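Local coordinates for chitin oligosaccahride binding protein NagB1 (Paenibacillus sp. FPU-7, PDB 7EHP) that binds chitin oligosaccharides such as N,N'-diacetylchitobiose, presumably as the extracellular solute receptor that hands them to a membrane transporter, at residues A[171-176]-A[351-356]; A[177-182]-A[268-273]. All blocks are in the same frame, centred on the assembly; numbering follows the deposited sequence.

Contact 1 of 2, residues A[171-176]-A[351-356]; sequences MLNTLW and PAFDSI. With NAG (2-acetamido-2-deoxy-beta-D-glucopyranose), chain C.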
# COMPACT_ATOMS: atom_id res chain seq x y z
N MET A 171 8.56 -2.40 -4.96
CA MET A 171 10.01 -2.22 -4.88
C MET A 171 10.52 -1.23 -5.91
O MET A 171 11.49 -0.51 -5.66
CB MET A 171 10.74 -3.56 -5.03
CG MET A 171 12.22 -3.42 -4.75
SD MET A 171 13.26 -4.76 -5.32
CE MET A 171 12.79 -6.08 -4.20
N LEU A 172 9.86 -1.16 -7.07
CA LEU A 172 10.27 -0.21 -8.08
C LEU A 172 10.15 1.21 -7.57
O LEU A 172 11.00 2.06 -7.86
CB LEU A 172 9.44 -0.41 -9.36
CG LEU A 172 9.66 0.47 -10.59
CD1 LEU A 172 11.06 0.21 -11.23
CD2 LEU A 172 8.55 0.26 -11.60
N ASN A 173 9.12 1.48 -6.77
CA ASN A 173 8.77 2.83 -6.37
C ASN A 173 10.02 3.38 -5.73
O ASN A 173 10.52 4.46 -6.00
CB ASN A 173 7.84 3.00 -5.12
CG ASN A 173 7.11 4.30 -5.20
OD1 ASN A 173 6.76 4.57 -6.34
ND2 ASN A 173 7.43 5.32 -4.24
N THR A 174 10.38 2.54 -4.75
CA THR A 174 11.48 2.84 -3.81
C THR A 174 12.82 2.84 -4.51
O THR A 174 13.71 3.62 -4.15
CB THR A 174 11.52 1.79 -2.68
OG1 THR A 174 10.42 1.92 -1.78
CG2 THR A 174 12.84 1.85 -1.89
N LEU A 175 12.99 1.99 -5.53
CA LEU A 175 14.27 2.00 -6.23
C LEU A 175 14.47 3.30 -7.00
O LEU A 175 15.54 3.90 -6.89
CB LEU A 175 14.37 0.79 -7.15
CG LEU A 175 15.01 -0.41 -6.45
CD1 LEU A 175 14.98 -1.65 -7.36
CD2 LEU A 175 16.44 -0.07 -6.06
N TRP A 176 13.47 3.77 -7.76
CA TRP A 176 13.77 5.00 -8.51
C TRP A 176 13.75 6.22 -7.60
O TRP A 176 14.37 7.23 -7.92
CB TRP A 176 12.84 5.27 -9.72
CG TRP A 176 11.45 5.89 -9.43
CD1 TRP A 176 11.20 7.20 -9.16
CD2 TRP A 176 10.15 5.28 -9.62
NE1 TRP A 176 9.85 7.43 -9.02
CE2 TRP A 176 9.18 6.27 -9.30
CE3 TRP A 176 9.70 3.99 -9.95
CZ2 TRP A 176 7.80 6.01 -9.32
CZ3 TRP A 176 8.34 3.74 -9.96
CH2 TRP A 176 7.40 4.75 -9.65
N PRO A 351 5.23 9.25 -0.08
CA PRO A 351 4.02 8.46 -0.34
C PRO A 351 4.21 7.54 -1.53
O PRO A 351 5.16 7.66 -2.30
CB PRO A 351 2.95 9.53 -0.61
CG PRO A 351 3.71 10.71 -1.13
CD PRO A 351 5.05 10.67 -0.41
N ALA A 352 3.29 6.59 -1.67
CA ALA A 352 3.31 5.72 -2.84
C ALA A 352 3.09 6.56 -4.09
O ALA A 352 2.31 7.52 -4.08
CB ALA A 352 2.23 4.65 -2.73
N PHE A 353 3.77 6.19 -5.18
CA PHE A 353 3.65 6.95 -6.43
C PHE A 353 2.21 7.04 -6.94
O PHE A 353 1.83 8.04 -7.56
CB PHE A 353 4.56 6.34 -7.51
CG PHE A 353 3.95 5.16 -8.23
CD1 PHE A 353 3.98 3.89 -7.66
CD2 PHE A 353 3.37 5.32 -9.47
CE1 PHE A 353 3.40 2.80 -8.31
CE2 PHE A 353 2.79 4.24 -10.13
CZ PHE A 353 2.81 2.98 -9.55
N ASP A 354 1.39 6.02 -6.71
CA ASP A 354 0.01 6.05 -7.20
C ASP A 354 -0.87 7.05 -6.44
O ASP A 354 -2.02 7.29 -6.84
CB ASP A 354 -0.61 4.67 -7.09
CG ASP A 354 -0.47 4.09 -5.71
OD1 ASP A 354 -1.39 4.29 -4.88
OD2 ASP A 354 0.57 3.47 -5.44
N SER A 355 -0.37 7.63 -5.36
CA SER A 355 -1.09 8.73 -4.75
C SER A 355 -0.82 10.04 -5.46
O SER A 355 -1.57 11.00 -5.26
CB SER A 355 -0.71 8.87 -3.27
OG SER A 355 0.57 9.48 -3.14
N ILE A 356 0.21 10.09 -6.32
CA ILE A 356 0.63 11.31 -6.99
C ILE A 356 0.29 11.28 -8.49
O ILE A 356 -0.24 12.25 -9.02
CB ILE A 356 2.14 11.58 -6.77
CG1 ILE A 356 2.41 11.82 -5.28
CG2 ILE A 356 2.60 12.80 -7.58
CD1 ILE A 356 3.83 11.64 -4.88
C1 NAG C . -1.94 -0.96 -1.59
C2 NAG C . -2.26 -0.51 -3.01
C3 NAG C . -1.05 0.19 -3.62
C4 NAG C . -0.61 1.34 -2.72
C5 NAG C . -0.37 0.83 -1.30
C6 NAG C . -0.02 1.94 -0.33
C7 NAG C . -3.88 -1.61 -4.49
C8 NAG C . -4.17 -2.81 -5.32
N2 NAG C . -2.70 -1.62 -3.85
O3 NAG C . -1.39 0.68 -4.90
O4 NAG C . 0.58 1.92 -3.21
O5 NAG C . -1.53 0.17 -0.79
O6 NAG C . -0.98 2.99 -0.35
O7 NAG C . -4.67 -0.67 -4.41
O HOH W 1 6.64 8.07 -4.70
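Asn173, on helix 165-180, and Phe353, in the loop between strand 348-350 and helix 359-373, mark the closest backbone approach, their CA atoms 6.6 Å apart. Asn173 CG, anti to the backbone N (chi1 -155°), is carried toward the loop. OD1 comes within 3.1 Å of Phe353 CB and 3.2 Å of Phe353 CD1, meeting the ring obliquely, the amide and ring planes 29° apart. The ND2 end turns to water instead: it donates at 2.9 Å, and that water donates in turn to Pro351 O at 2.8 Å. Asparagine suits the position because its carbonyl oxygen fits at a slant beside Phe353 while its NH2 supplies the water bridge. An alanine here would probably leave the water without its donor from the helix and open a gap beside the Phe353 ring where the amide had been. Trp176, one turn further on, sends the edge of its six-membered ring to the face of Phe353 in a T-shaped stack, planes 70° apart and centroids separated by 5.5 Å. CH2 is the atom over the phenyl face, 3.8 Å from Phe353 CG. Leu365 and Val185 also pack on both aromatic residues. Just beyond, Ser355 N and OG both bond to Ala352 O, tying up the turn. Asp354 OD2 accepts from the N-acetylglucosamine O4 at 2.7 Å, while OD1 is paired with Arg48. The arrangement is that of a sugar-binding loop of a bacterial solute-binding protein, backed by a buried aromatic pair.

Contact 2 of 2, residues A[177-182]-A[268-273]; sequences VRTAGD and PDVGGK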
# COMPACT_ATOMS: atom_id res chain seq x y z
N VAL A 177 13.03 6.16 -6.47
CA VAL A 177 13.11 7.25 -5.49
C VAL A 177 14.46 7.23 -4.79
O VAL A 177 15.03 8.29 -4.50
CB VAL A 177 11.94 7.18 -4.48
CG1 VAL A 177 12.20 8.13 -3.28
CG2 VAL A 177 10.60 7.52 -5.16
N ARG A 178 15.00 6.05 -4.51
CA ARG A 178 16.37 5.96 -4.01
C ARG A 178 17.34 6.71 -4.93
O ARG A 178 18.20 7.47 -4.46
CB ARG A 178 16.81 4.50 -3.89
CG ARG A 178 16.39 3.81 -2.57
CD ARG A 178 17.37 4.01 -1.43
NE ARG A 178 16.88 3.38 -0.20
CZ ARG A 178 15.87 3.84 0.53
NH1 ARG A 178 15.24 4.94 0.17
NH2 ARG A 178 15.47 3.19 1.63
N THR A 179 17.21 6.50 -6.24
CA THR A 179 18.22 7.04 -7.16
C THR A 179 17.94 8.48 -7.55
O THR A 179 18.89 9.26 -7.73
CB THR A 179 18.30 6.18 -8.41
OG1 THR A 179 17.02 6.20 -9.06
CG2 THR A 179 18.71 4.76 -8.06
N ALA A 180 16.68 8.88 -7.67
CA ALA A 180 16.33 10.20 -8.17
C ALA A 180 15.72 11.12 -7.12
O ALA A 180 15.52 12.31 -7.42
CB ALA A 180 15.35 10.10 -9.35
N GLY A 181 15.44 10.63 -5.93
CA GLY A 181 14.78 11.43 -4.91
C GLY A 181 13.27 11.36 -5.00
O GLY A 181 12.68 11.15 -6.06
N ASP A 182 12.62 11.55 -3.85
CA ASP A 182 11.16 11.46 -3.79
C ASP A 182 10.49 12.55 -4.62
O ASP A 182 9.39 12.34 -5.15
CB ASP A 182 10.68 11.52 -2.34
CG ASP A 182 10.98 12.85 -1.67
OD1 ASP A 182 12.14 13.29 -1.68
OD2 ASP A 182 10.03 13.46 -1.13
N PRO A 268 17.97 -1.13 1.34
CA PRO A 268 19.34 -0.59 1.35
C PRO A 268 19.49 0.73 0.60
O PRO A 268 18.78 1.00 -0.38
CB PRO A 268 20.15 -1.71 0.69
CG PRO A 268 19.40 -2.95 1.04
CD PRO A 268 17.95 -2.56 0.97
N ASP A 269 20.42 1.55 1.08
CA ASP A 269 20.77 2.76 0.36
C ASP A 269 21.58 2.41 -0.88
O ASP A 269 22.18 1.34 -0.97
CB ASP A 269 21.58 3.69 1.27
CG ASP A 269 20.70 4.41 2.27
OD1 ASP A 269 19.46 4.41 2.07
OD2 ASP A 269 21.25 4.98 3.24
N VAL A 270 21.57 3.32 -1.86
CA VAL A 270 22.26 3.10 -3.13
C VAL A 270 23.19 4.24 -3.52
O VAL A 270 23.80 4.19 -4.59
CB VAL A 270 21.26 2.82 -4.28
CG1 VAL A 270 20.25 1.74 -3.89
CG2 VAL A 270 20.58 4.10 -4.71
N GLY A 271 23.34 5.27 -2.69
CA GLY A 271 24.18 6.37 -3.08
C GLY A 271 23.49 7.22 -4.11
O GLY A 271 24.02 7.47 -5.20
N GLY A 272 22.27 7.64 -3.79
CA GLY A 272 21.44 8.44 -4.66
C GLY A 272 20.63 9.40 -3.82
O GLY A 272 20.71 9.40 -2.59
N LYS A 273 19.83 10.22 -4.51
CA LYS A 273 19.13 11.35 -3.91
C LYS A 273 18.00 10.95 -2.97
O LYS A 273 17.43 11.83 -2.32
CB LYS A 273 18.61 12.26 -5.03
CG LYS A 273 19.73 12.60 -6.04
CD LYS A 273 19.35 13.67 -7.07
CE LYS A 273 19.15 13.05 -8.45
NZ LYS A 273 19.31 14.04 -9.55
O HOH W 2 14.93 12.78 -1.98
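Arg178 and Thr179, in the last turn of helix 165-180, meet a loop of the solute-binding fold, residues 268-273, that runs past the helix's C-terminal end. Arg178 NE donates to Pro268 O at 3.1 Å, with an N-H...O angle of 146°. The oxygen sits in the guanidinium plane, yet the N-H approaches from above the carbonyl plane, 52° out of it. Asp269 OD1 lies over one guanidinium face, 3.6 Å from Arg178 NE, so this salt bridge is one of charge alone. Val270 CG2 packs on Arg178 CB and Thr179 CG2, the latter at 3.9 Å; a branched aliphatic residue serves both. Gly272 runs so close to the helix, its C 3.2 Å from Arg178 O, that a side chain there would strike the Arg178 carbonyl. Lys273 N then makes a weak bond to Thr179 O at 3.5 Å, and Lys273 CB rests 3.7 Å from Gly181 N. Gly181, the first residue past the helix, has positive phi; a CB there would be jammed against the carbonyl O of Ala180 and crowd Lys273 CB, so glycine fits. Its own N still bonds to Val177 O.

The second shell fixes these groups. Arg178 NH2 is gripped by Phe267 O and Met277 O, which together with the NE bond limit the guanidinium's rotation. Gly276 N binds Asp269 OD1. Asp199 takes both the Thr179 hydroxyl, through its backbone O, and the Lys273 ammonium, through its carboxylate. Beyond the helix end, a water accepts from Asp182 N and donates to Lys273 O at 2.7 Å.

Helix 165-180 supplies one side of both contacts, whose centres lie 12 Å apart. Contact 1 is the more central, about 10 Å from the middle of the chain to its centre, and joins the body of the helix to a loop that touches the bound sugar. Contact 2, its centre at about 20 Å, joins the helix's end to a loop whose Gly271 and Lys273 are exposed, although its inner residues are buried. The chemistry follows: aromatic stacking and a water bridge beside the ligand pocket, against backbone carbonyls, a charge pair and close glycine packing at the helix terminus. Along the chain, contact 2 is nested within the loop closed by contact 1.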